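Local structure of fructosyl amine: oxygen oxidoreductase (Aspergillus fumigatus, 3DJE) at residues W17-A22 / A166-A171; P40-I45 / H159-L164; N49-V54 / L238-L243. The protein probably oxidises fructosyl amino acids with molecular oxygen, using FAD as cofactor, and so removes the sugar from glycated amines. All blocks are in the same frame, centred on the assembly; numbering follows the deposited sequence. Where two conformers were deposited one is given.

Contact 1. Residues W17-A22 / A166-A171; sequences WGTSTA and AAAREA. With FAD (flavin-adenine dinucleotide), chain C.
T19 and A168 mark one close point between helix 17-22 and helix 166-171, with their CA atoms 5.7 Å apart; A22 and A171 mark the next, one turn on. The short axes approach to 8.8 Å and run in broadly the same direction at 35°. Threonine and alanine side chains fill the interface, which allows an approach this close. T19 reaches across with its methyl: CG2 stands anti to the backbone N, and from there it meets A168 N at 3.4 Å and A167 CB at 3.7 Å, lying against backbone as well as methyl. OG1 of T19 takes the other branch, beside its own N, where it bonds weakly back to carbonyls of the preceding turn, A14 and G15. Further along, A22 CB and A171 CB pack methyl to methyl at 4.1 Å. No hydrogen bond crosses between the helices. At the start of helix 16-27, W17 N donates to FAD O2P at 2.8 Å along a nearly straight line (174°), and FAD O5' lies over one face of the indole. This amide-phosphate bond at a glycine-rich helix start that includes G18 is consistent with the Rossmann-type GxGxxG motif; helix 160-173 packs against this dinucleotide-binding helix.

Contact 2. Residues P40-I45 / H159-L164; sequences PVPSAI and HARNAL. With FAD (flavin-adenine dinucleotide), chain C.
N162 OD1 is gripped twice by R161, the arginine whose aliphatic part touches P42 across the contact. R161 NH2 donates to N162 OD1 at 2.8 Å and R161 NE to the same oxygen at 3.2 Å. The amide oxygen lies in the guanidinium plane, at its edge, while both donors reach it from one face of the amide, NE standing well above the carbonyl plane. H159 is placed between N162 ND2, which lies over the centre of its ring, and the guanidinium, whose face its CE1 touches near the rim. H159 is also the N-cap residue of helix 160-173: its ND1 accepts from N162 N at 3.1 Å. NH2 of R161 forms a salt bridge with E271 as well. A bend at chi3 (76°) turns the guanidinium back to N162 and leaves the CG-CD part of R161 facing the proline, with P42 CG 3.8 Å from R161 CG. L164 adds a methyl, its CD2 4.1 Å from P42 CB. The loop turns at a cis peptide bond before P42. Next to it S43 OG donates to FAD O2B at 3.1 Å and accepts from I45 N at 3.2 Å, an ST turn that fixes the hydroxyl beside the adenosine ribose. The loop between strands 33-37 and 53-55 lies against the first two turns of helix 160-173, with V41 reaching A168 further along that helix and N49 resting on both P42 and R161.

Contact 3. Residues N49-V54 / L238-L243; sequences NDVNKV and LVHIAL. With FAD (flavin-adenine dinucleotide), chain C.
V51 and H240 come from opposite directions, V51 CG2 meeting H240 CE1 obliquely at 3.8 Å. Beside them D50 and L238 also approach from opposite sides, with D50 OD2 4.0 Å from L238 CD2. No direct hydrogen bond links the segments, but a water does: it donates to D50 OD1 at 2.6 Å and lies 2.8 Å from H240 NE2, in the ring plane. One shell out, E274 hydrogen-bonds to H240 ND1; with the water at NE2 this holds the ring's rotation from both nitrogens, and F331 meets the ring edge-to-face. D50 OD2 forms salt bridges with K276 and with K53, whose NZ is 3.1 Å from OD2 and takes the lone pair that points away from OD1. K53 thereby ties the contact to the cofactor. Its chain bends at chi2 (-71°) and runs along one face of the isoalloxazine, with NZ 3.3 Å from FAD C9A; NZ also donates to the A47 carbonyl and, weakly, to FAD O2'. V54 then clasps the flavin's pyrimidine edge with its backbone: N donates to FAD O4 at 2.7 Å and its carbonyl O accepts from FAD N3 at 3.0 Å. V54 also touches the bound ligand FSA, 1-S-(carboxymethyl)-1-thio-beta-D-fructopyranose. Strand 232-242 of the large mixed sheet backs the loop at D50 and V51, which leads into the strand that holds the flavin in the active site of this MSOX/MTOX-family oxidase.

In the fold
Along FAD the order is contact 2 at the adenosine ribose, contact 1 at the diphosphate and contact 3 at the flavin, where V54 belongs to both the FAD and the FSA pocket. Contacts 1 and 2 share helix 160-173; their centres are 10 Å apart, and they touch where T19 OG1 lies 3.8 Å from L164 CD1. Contacts 2 and 3, with centres 13 Å apart, are joined by polar links: R161 N lies 2.8 Å from D50 O, and N49 ND2 lies 3.1 Å from S43 O, both probable hydrogen bonds. The centres of contacts 1 and 3 are 22 Å apart and their nearest atoms about 9 Å; contact 2 touches each of them and so lies between.

Contact 1. Residues W17-A22 / A166-A171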
# COMPACT_ATOMS: atom_id res chain seq x y z
N TRP A 17 3.88 -5.40 5.60
CA TRP A 17 5.17 -5.19 6.23
C TRP A 17 5.41 -6.14 7.41
O TRP A 17 6.55 -6.58 7.62
CB TRP A 17 5.31 -3.72 6.61
CG TRP A 17 5.54 -2.81 5.43
CD1 TRP A 17 5.32 -3.08 4.10
CD2 TRP A 17 6.07 -1.48 5.49
NE1 TRP A 17 5.70 -2.00 3.33
CE2 TRP A 17 6.15 -1.01 4.16
CE3 TRP A 17 6.48 -0.64 6.54
CZ2 TRP A 17 6.64 0.27 3.85
CZ3 TRP A 17 6.97 0.63 6.23
CH2 TRP A 17 7.03 1.07 4.90
N GLY A 18 4.35 -6.50 8.13
CA GLY A 18 4.46 -7.52 9.19
C GLY A 18 4.89 -8.86 8.61
O GLY A 18 5.78 -9.53 9.17
N THR A 19 4.28 -9.26 7.50
CA THR A 19 4.64 -10.51 6.84
C THR A 19 6.08 -10.45 6.31
O THR A 19 6.85 -11.41 6.49
CB THR A 19 3.64 -10.91 5.76
OG1 THR A 19 2.39 -11.21 6.39
CG2 THR A 19 4.09 -12.16 5.00
N SER A 20 6.45 -9.32 5.70
CA SER A 20 7.83 -9.16 5.22
C SER A 20 8.83 -9.33 6.38
O SER A 20 9.87 -10.02 6.27
CB SER A 20 8.04 -7.78 4.59
OG SER A 20 9.26 -7.78 3.87
N THR A 21 8.49 -8.69 7.51
CA THR A 21 9.32 -8.78 8.70
C THR A 21 9.42 -10.22 9.21
O THR A 21 10.52 -10.70 9.53
CB THR A 21 8.82 -7.82 9.79
OG1 THR A 21 8.83 -6.48 9.27
CG2 THR A 21 9.76 -7.85 10.98
N ALA A 22 8.28 -10.92 9.26
CA ALA A 22 8.26 -12.32 9.70
C ALA A 22 9.17 -13.19 8.82
O ALA A 22 9.97 -13.99 9.32
CB ALA A 22 6.84 -12.85 9.69
N ALA A 166 2.07 -16.19 -0.18
CA ALA A 166 3.30 -16.98 -0.38
C ALA A 166 4.34 -16.64 0.70
O ALA A 166 5.00 -17.53 1.24
CB ALA A 166 3.87 -16.76 -1.78
N ALA A 167 4.51 -15.35 0.96
CA ALA A 167 5.50 -14.92 1.96
C ALA A 167 5.11 -15.40 3.37
O ALA A 167 5.98 -15.86 4.12
CB ALA A 167 5.66 -13.41 1.94
N ALA A 168 3.83 -15.29 3.73
CA ALA A 168 3.37 -15.76 5.05
C ALA A 168 3.57 -17.28 5.20
O ALA A 168 4.03 -17.75 6.25
CB ALA A 168 1.93 -15.39 5.29
N ARG A 169 3.23 -18.02 4.15
CA ARG A 169 3.32 -19.46 4.20
C ARG A 169 4.78 -19.90 4.28
O ARG A 169 5.08 -20.88 4.95
CB ARG A 169 2.63 -20.07 2.99
CG ARG A 169 1.13 -19.92 3.11
CD ARG A 169 0.40 -20.58 1.99
NE ARG A 169 0.61 -22.02 2.05
CZ ARG A 169 1.24 -22.71 1.11
NH1 ARG A 169 1.67 -22.10 0.02
NH2 ARG A 169 1.41 -24.03 1.26
N GLU A 170 5.67 -19.16 3.62
CA GLU A 170 7.11 -19.45 3.72
C GLU A 170 7.62 -19.13 5.14
O GLU A 170 8.36 -19.91 5.73
CB GLU A 170 7.89 -18.68 2.66
CG GLU A 170 9.39 -18.92 2.73
CD GLU A 170 9.88 -20.20 2.06
OE1 GLU A 170 9.11 -21.18 1.90
OE2 GLU A 170 11.08 -20.24 1.70
N ALA A 171 7.21 -18.00 5.70
CA ALA A 171 7.60 -17.66 7.08
C ALA A 171 7.14 -18.77 8.03
O ALA A 171 7.90 -19.21 8.91
CB ALA A 171 6.98 -16.33 7.49
PA FAD C . -1.40 -3.55 5.88
O1A FAD C . -0.91 -4.44 4.82
O2A FAD C . -2.72 -2.89 5.70
O5B FAD C . -1.35 -4.43 7.19
C5B FAD C . -1.86 -3.98 8.45
C4B FAD C . -2.22 -5.23 9.26
O4B FAD C . -2.50 -4.72 10.57
C3B FAD C . -3.54 -5.81 8.70
O3B FAD C . -3.37 -7.16 8.26
C2B FAD C . -4.47 -5.72 9.93
O2B FAD C . -5.35 -6.88 10.04
C1B FAD C . -3.45 -5.60 11.10
N9A FAD C . -4.19 -5.14 12.31
C8A FAD C . -5.17 -4.21 12.40
N7A FAD C . -5.60 -4.16 13.67
C5A FAD C . -4.89 -5.04 14.38
C6A FAD C . -4.90 -5.44 15.73
N6A FAD C . -5.78 -4.88 16.60
N1A FAD C . -4.03 -6.39 16.13
C2A FAD C . -3.17 -6.96 15.27
N3A FAD C . -3.14 -6.60 13.98
C4A FAD C . -3.99 -5.65 13.53
N1 FAD C . 1.44 0.27 -2.95
C2 FAD C . 2.29 -0.04 -4.01
O2 FAD C . 3.49 -0.25 -3.83
N3 FAD C . 1.76 -0.10 -5.30
C4 FAD C . 0.42 0.14 -5.55
O4 FAD C . -0.02 0.07 -6.71
C4X FAD C . -0.42 0.47 -4.47
N5 FAD C . -1.77 0.74 -4.69
C5X FAD C . -2.63 0.89 -3.60
C6 FAD C . -4.00 0.94 -3.84
C7 FAD C . -4.88 1.04 -2.77
C7M FAD C . -6.38 1.12 -3.09
C8 FAD C . -4.40 1.06 -1.46
C8M FAD C . -5.40 1.09 -0.27
C9 FAD C . -3.02 0.98 -1.23
C9A FAD C . -2.12 0.89 -2.30
N10 FAD C . -0.73 0.82 -2.11
C10 FAD C . 0.10 0.53 -3.18
C1' FAD C . -0.15 1.05 -0.77
C2' FAD C . 0.10 -0.30 -0.08
O2' FAD C . -1.02 -1.18 -0.31
C3' FAD C . 0.30 -0.06 1.41
O3' FAD C . 1.23 1.03 1.59
C4' FAD C . 0.88 -1.29 2.12
O4' FAD C . 0.21 -2.49 1.73
C5' FAD C . 0.74 -1.10 3.63
O5' FAD C . 1.33 -2.22 4.32
P FAD C . 1.25 -2.31 5.91
O1P FAD C . 1.77 -1.05 6.50
O2P FAD C . 1.86 -3.61 6.27
O3P FAD C . -0.32 -2.40 6.24

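Contact 2. Residues P40-I45 / H159-L164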
# COMPACT_ATOMS: atom_id res chain seq x y z
N PRO A 40 -7.77 -13.74 9.30
CA PRO A 40 -6.91 -14.79 8.73
C PRO A 40 -6.05 -14.21 7.60
O PRO A 40 -6.45 -13.25 6.95
CB PRO A 40 -7.91 -15.79 8.13
CG PRO A 40 -9.25 -15.41 8.65
CD PRO A 40 -9.20 -13.99 9.06
N VAL A 41 -4.85 -14.76 7.40
CA VAL A 41 -4.06 -14.38 6.23
C VAL A 41 -4.76 -14.92 4.98
O VAL A 41 -5.10 -16.11 4.92
CB VAL A 41 -2.60 -14.94 6.30
CG1 VAL A 41 -1.81 -14.63 5.03
CG2 VAL A 41 -1.85 -14.38 7.52
N PRO A 42 -4.99 -14.06 3.96
CA PRO A 42 -4.64 -12.64 3.86
C PRO A 42 -5.72 -11.75 4.45
O PRO A 42 -6.90 -11.93 4.16
CB PRO A 42 -4.53 -12.41 2.34
CG PRO A 42 -5.52 -13.41 1.75
CD PRO A 42 -5.65 -14.56 2.73
N SER A 43 -5.31 -10.81 5.29
CA SER A 43 -6.29 -10.04 6.04
C SER A 43 -7.19 -9.22 5.12
O SER A 43 -6.71 -8.56 4.20
CB SER A 43 -5.59 -9.08 6.98
OG SER A 43 -6.52 -8.19 7.54
N ALA A 44 -8.49 -9.23 5.41
CA ALA A 44 -9.46 -8.45 4.64
C ALA A 44 -9.25 -6.94 4.77
O ALA A 44 -9.71 -6.19 3.89
CB ALA A 44 -10.87 -8.81 5.03
N ILE A 45 -8.56 -6.50 5.83
CA ILE A 45 -8.24 -5.07 5.99
C ILE A 45 -6.78 -4.73 5.67
O ILE A 45 -6.34 -3.58 5.85
CB ILE A 45 -8.65 -4.51 7.39
CG1 ILE A 45 -7.88 -5.20 8.51
CG2 ILE A 45 -10.16 -4.63 7.59
CD1 ILE A 45 -7.93 -4.44 9.86
N HIS A 159 0.81 -9.70 -8.38
CA HIS A 159 -0.36 -10.26 -7.73
C HIS A 159 -0.20 -10.17 -6.23
O HIS A 159 0.41 -11.05 -5.60
CB HIS A 159 -0.66 -11.69 -8.18
CG HIS A 159 -2.06 -12.11 -7.85
ND1 HIS A 159 -2.54 -12.10 -6.56
CD2 HIS A 159 -3.10 -12.45 -8.64
CE1 HIS A 159 -3.81 -12.47 -6.57
NE2 HIS A 159 -4.18 -12.68 -7.82
N ALA A 160 -0.72 -9.09 -5.66
CA ALA A 160 -0.40 -8.73 -4.28
C ALA A 160 -0.85 -9.78 -3.26
O ALA A 160 -0.05 -10.23 -2.42
CB ALA A 160 -0.98 -7.33 -3.92
N ARG A 161 -2.11 -10.19 -3.36
CA ARG A 161 -2.65 -11.18 -2.45
C ARG A 161 -1.85 -12.49 -2.50
O ARG A 161 -1.45 -13.03 -1.46
CB ARG A 161 -4.12 -11.43 -2.73
CG ARG A 161 -4.72 -12.48 -1.80
CD ARG A 161 -5.98 -13.07 -2.41
NE ARG A 161 -5.61 -14.01 -3.47
CZ ARG A 161 -6.41 -14.46 -4.43
NH1 ARG A 161 -7.69 -14.07 -4.53
NH2 ARG A 161 -5.92 -15.31 -5.31
N ASN A 162 -1.60 -13.00 -3.71
CA ASN A 162 -0.85 -14.25 -3.83
C ASN A 162 0.59 -14.14 -3.30
O ASN A 162 1.11 -15.10 -2.71
CB ASN A 162 -0.90 -14.77 -5.27
CG ASN A 162 -2.28 -15.28 -5.66
OD1 ASN A 162 -3.15 -15.51 -4.80
ND2 ASN A 162 -2.49 -15.48 -6.95
N ALA A 163 1.22 -12.98 -3.50
CA ALA A 163 2.59 -12.76 -2.98
C ALA A 163 2.60 -12.70 -1.45
O ALA A 163 3.49 -13.26 -0.78
CB ALA A 163 3.18 -11.47 -3.56
N LEU A 164 1.61 -12.00 -0.89
CA LEU A 164 1.45 -11.88 0.57
C LEU A 164 1.27 -13.27 1.21
O LEU A 164 1.94 -13.61 2.19
CB LEU A 164 0.26 -10.97 0.89
CG LEU A 164 -0.09 -10.73 2.36
CD1 LEU A 164 1.07 -10.05 3.08
CD2 LEU A 164 -1.36 -9.86 2.41
PA FAD C . -1.40 -3.55 5.88
O1A FAD C . -0.91 -4.44 4.82
O2A FAD C . -2.72 -2.89 5.70
O5B FAD C . -1.35 -4.43 7.19
C5B FAD C . -1.86 -3.98 8.45
C4B FAD C . -2.22 -5.23 9.26
O4B FAD C . -2.50 -4.72 10.57
C3B FAD C . -3.54 -5.81 8.70
O3B FAD C . -3.37 -7.16 8.26
C2B FAD C . -4.47 -5.72 9.93
O2B FAD C . -5.35 -6.88 10.04
C1B FAD C . -3.45 -5.60 11.10
N9A FAD C . -4.19 -5.14 12.31
C8A FAD C . -5.17 -4.21 12.40
N7A FAD C . -5.60 -4.16 13.67
C5A FAD C . -4.89 -5.04 14.38
C6A FAD C . -4.90 -5.44 15.73
N6A FAD C . -5.78 -4.88 16.60
N1A FAD C . -4.03 -6.39 16.13
C2A FAD C . -3.17 -6.96 15.27
N3A FAD C . -3.14 -6.60 13.98
C4A FAD C . -3.99 -5.65 13.53
N1 FAD C . 1.44 0.27 -2.95
C2 FAD C . 2.29 -0.04 -4.01
O2 FAD C . 3.49 -0.25 -3.83
N3 FAD C . 1.76 -0.10 -5.30
C4 FAD C . 0.42 0.14 -5.55
O4 FAD C . -0.02 0.07 -6.71
C4X FAD C . -0.42 0.47 -4.47
N5 FAD C . -1.77 0.74 -4.69
C5X FAD C . -2.63 0.89 -3.60
C6 FAD C . -4.00 0.94 -3.84
C7 FAD C . -4.88 1.04 -2.77
C7M FAD C . -6.38 1.12 -3.09
C8 FAD C . -4.40 1.06 -1.46
C8M FAD C . -5.40 1.09 -0.27
C9 FAD C . -3.02 0.98 -1.23
C9A FAD C . -2.12 0.89 -2.30
N10 FAD C . -0.73 0.82 -2.11
C10 FAD C . 0.10 0.53 -3.18
C1' FAD C . -0.15 1.05 -0.77
C2' FAD C . 0.10 -0.30 -0.08
O2' FAD C . -1.02 -1.18 -0.31
C3' FAD C . 0.30 -0.06 1.41
O3' FAD C . 1.23 1.03 1.59
C4' FAD C . 0.88 -1.29 2.12
O4' FAD C . 0.21 -2.49 1.73
C5' FAD C . 0.74 -1.10 3.63
O5' FAD C . 1.33 -2.22 4.32
P FAD C . 1.25 -2.31 5.91
O1P FAD C . 1.77 -1.05 6.50
O2P FAD C . 1.86 -3.61 6.27
O3P FAD C . -0.32 -2.40 6.24

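Contact 3. Residues N49-V54 / L238-L243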
# COMPACT_ATOMS: atom_id res chain seq x y z
N ASN A 49 -3.94 -6.87 0.44
CA ASN A 49 -4.86 -7.90 -0.01
C ASN A 49 -5.65 -7.41 -1.22
O ASN A 49 -6.78 -6.92 -1.10
CB ASN A 49 -5.78 -8.37 1.11
CG ASN A 49 -6.60 -9.58 0.70
OD1 ASN A 49 -6.62 -9.96 -0.48
ND2 ASN A 49 -7.29 -10.19 1.67
N ASP A 50 -5.02 -7.55 -2.39
CA ASP A 50 -5.52 -6.96 -3.63
C ASP A 50 -5.04 -7.86 -4.76
O ASP A 50 -3.96 -8.47 -4.65
CB ASP A 50 -4.86 -5.57 -3.74
CG ASP A 50 -5.54 -4.62 -4.71
OD1 ASP A 50 -6.20 -5.06 -5.67
OD2 ASP A 50 -5.36 -3.38 -4.52
N VAL A 51 -5.81 -7.94 -5.84
CA VAL A 51 -5.39 -8.78 -6.99
C VAL A 51 -4.23 -8.19 -7.82
O VAL A 51 -3.57 -8.90 -8.59
CB VAL A 51 -6.60 -9.21 -7.89
CG1 VAL A 51 -7.58 -10.07 -7.09
CG2 VAL A 51 -7.31 -8.00 -8.53
N ASN A 52 -3.95 -6.91 -7.62
CA ASN A 52 -2.80 -6.31 -8.27
C ASN A 52 -2.39 -5.02 -7.63
O ASN A 52 -3.22 -4.26 -7.10
CB ASN A 52 -3.02 -6.11 -9.77
CG ASN A 52 -4.44 -5.66 -10.09
OD1 ASN A 52 -5.00 -4.81 -9.39
ND2 ASN A 52 -5.02 -6.24 -11.13
N LYS A 53 -1.09 -4.79 -7.68
CA LYS A 53 -0.48 -3.53 -7.26
C LYS A 53 0.57 -3.14 -8.29
O LYS A 53 1.20 -4.01 -8.92
CB LYS A 53 0.20 -3.65 -5.88
CG LYS A 53 -0.74 -3.97 -4.70
CD LYS A 53 -1.63 -2.80 -4.31
CE LYS A 53 -2.24 -3.11 -2.96
NZ LYS A 53 -3.34 -2.18 -2.55
N VAL A 54 0.79 -1.84 -8.44
CA VAL A 54 1.81 -1.35 -9.36
C VAL A 54 3.20 -1.55 -8.75
O VAL A 54 3.42 -1.22 -7.57
CB VAL A 54 1.63 0.15 -9.68
CG1 VAL A 54 2.64 0.57 -10.74
CG2 VAL A 54 0.24 0.44 -10.19
N LEU A 238 -11.43 1.19 -4.56
CA LEU A 238 -11.19 0.29 -5.68
C LEU A 238 -12.45 -0.49 -6.03
O LEU A 238 -13.30 -0.77 -5.15
CB LEU A 238 -10.03 -0.68 -5.35
CG LEU A 238 -10.28 -1.79 -4.31
CD1 LEU A 238 -10.84 -3.08 -4.91
CD2 LEU A 238 -8.98 -2.09 -3.52
N VAL A 239 -12.57 -0.84 -7.30
CA VAL A 239 -13.65 -1.70 -7.79
C VAL A 239 -13.08 -2.74 -8.75
O VAL A 239 -11.98 -2.57 -9.27
CB VAL A 239 -14.78 -0.89 -8.53
CG1 VAL A 239 -15.29 0.25 -7.67
CG2 VAL A 239 -14.29 -0.38 -9.90
N HIS A 240 -13.84 -3.82 -8.96
CA HIS A 240 -13.59 -4.77 -10.05
C HIS A 240 -14.77 -4.76 -11.03
O HIS A 240 -15.92 -4.63 -10.61
CB HIS A 240 -13.48 -6.19 -9.50
CG HIS A 240 -12.30 -6.43 -8.60
ND1 HIS A 240 -11.95 -7.70 -8.18
CD2 HIS A 240 -11.40 -5.59 -8.05
CE1 HIS A 240 -10.89 -7.62 -7.39
NE2 HIS A 240 -10.53 -6.35 -7.30
N ILE A 241 -14.46 -4.95 -12.30
CA ILE A 241 -15.45 -5.28 -13.33
C ILE A 241 -15.11 -6.65 -13.93
O ILE A 241 -13.99 -6.87 -14.36
CB ILE A 241 -15.49 -4.19 -14.43
CG1 ILE A 241 -16.13 -2.93 -13.85
CG2 ILE A 241 -16.27 -4.66 -15.69
CD1 ILE A 241 -16.04 -1.70 -14.75
N ALA A 242 -16.08 -7.57 -13.92
CA ALA A 242 -15.88 -8.92 -14.46
C ALA A 242 -16.14 -8.97 -15.96
O ALA A 242 -17.27 -8.71 -16.41
CB ALA A 242 -16.75 -9.94 -13.75
N LEU A 243 -15.12 -9.31 -16.72
CA LEU A 243 -15.27 -9.50 -18.16
C LEU A 243 -15.90 -10.86 -18.44
O LEU A 243 -15.65 -11.83 -17.72
CB LEU A 243 -13.92 -9.40 -18.86
CG LEU A 243 -13.15 -8.08 -18.79
CD1 LEU A 243 -11.79 -8.25 -19.42
CD2 LEU A 243 -13.92 -6.96 -19.47
PA FAD C . -1.40 -3.55 5.88
O1A FAD C . -0.91 -4.44 4.82
O2A FAD C . -2.72 -2.89 5.70
O5B FAD C . -1.35 -4.43 7.19
C5B FAD C . -1.86 -3.98 8.45
C4B FAD C . -2.22 -5.23 9.26
O4B FAD C . -2.50 -4.72 10.57
C3B FAD C . -3.54 -5.81 8.70
O3B FAD C . -3.37 -7.16 8.26
C2B FAD C . -4.47 -5.72 9.93
O2B FAD C . -5.35 -6.88 10.04
C1B FAD C . -3.45 -5.60 11.10
N9A FAD C . -4.19 -5.14 12.31
C8A FAD C . -5.17 -4.21 12.40
N7A FAD C . -5.60 -4.16 13.67
C5A FAD C . -4.89 -5.04 14.38
C6A FAD C . -4.90 -5.44 15.73
N6A FAD C . -5.78 -4.88 16.60
N1A FAD C . -4.03 -6.39 16.13
C2A FAD C . -3.17 -6.96 15.27
N3A FAD C . -3.14 -6.60 13.98
C4A FAD C . -3.99 -5.65 13.53
N1 FAD C . 1.44 0.27 -2.95
C2 FAD C . 2.29 -0.04 -4.01
O2 FAD C . 3.49 -0.25 -3.83
N3 FAD C . 1.76 -0.10 -5.30
C4 FAD C . 0.42 0.14 -5.55
O4 FAD C . -0.02 0.07 -6.71
C4X FAD C . -0.42 0.47 -4.47
N5 FAD C . -1.77 0.74 -4.69
C5X FAD C . -2.63 0.89 -3.60
C6 FAD C . -4.00 0.94 -3.84
C7 FAD C . -4.88 1.04 -2.77
C7M FAD C . -6.38 1.12 -3.09
C8 FAD C . -4.40 1.06 -1.46
C8M FAD C . -5.40 1.09 -0.27
C9 FAD C . -3.02 0.98 -1.23
C9A FAD C . -2.12 0.89 -2.30
N10 FAD C . -0.73 0.82 -2.11
C10 FAD C . 0.10 0.53 -3.18
C1' FAD C . -0.15 1.05 -0.77
C2' FAD C . 0.10 -0.30 -0.08
O2' FAD C . -1.02 -1.18 -0.31
C3' FAD C . 0.30 -0.06 1.41
O3' FAD C . 1.23 1.03 1.59
C4' FAD C . 0.88 -1.29 2.12
O4' FAD C . 0.21 -2.49 1.73
C5' FAD C . 0.74 -1.10 3.63
O5' FAD C . 1.33 -2.22 4.32
P FAD C . 1.25 -2.31 5.91
O1P FAD C . 1.77 -1.05 6.50
O2P FAD C . 1.86 -3.61 6.27
O3P FAD C . -0.32 -2.40 6.24
O HOH W 1 -8.41 -6.36 -5.44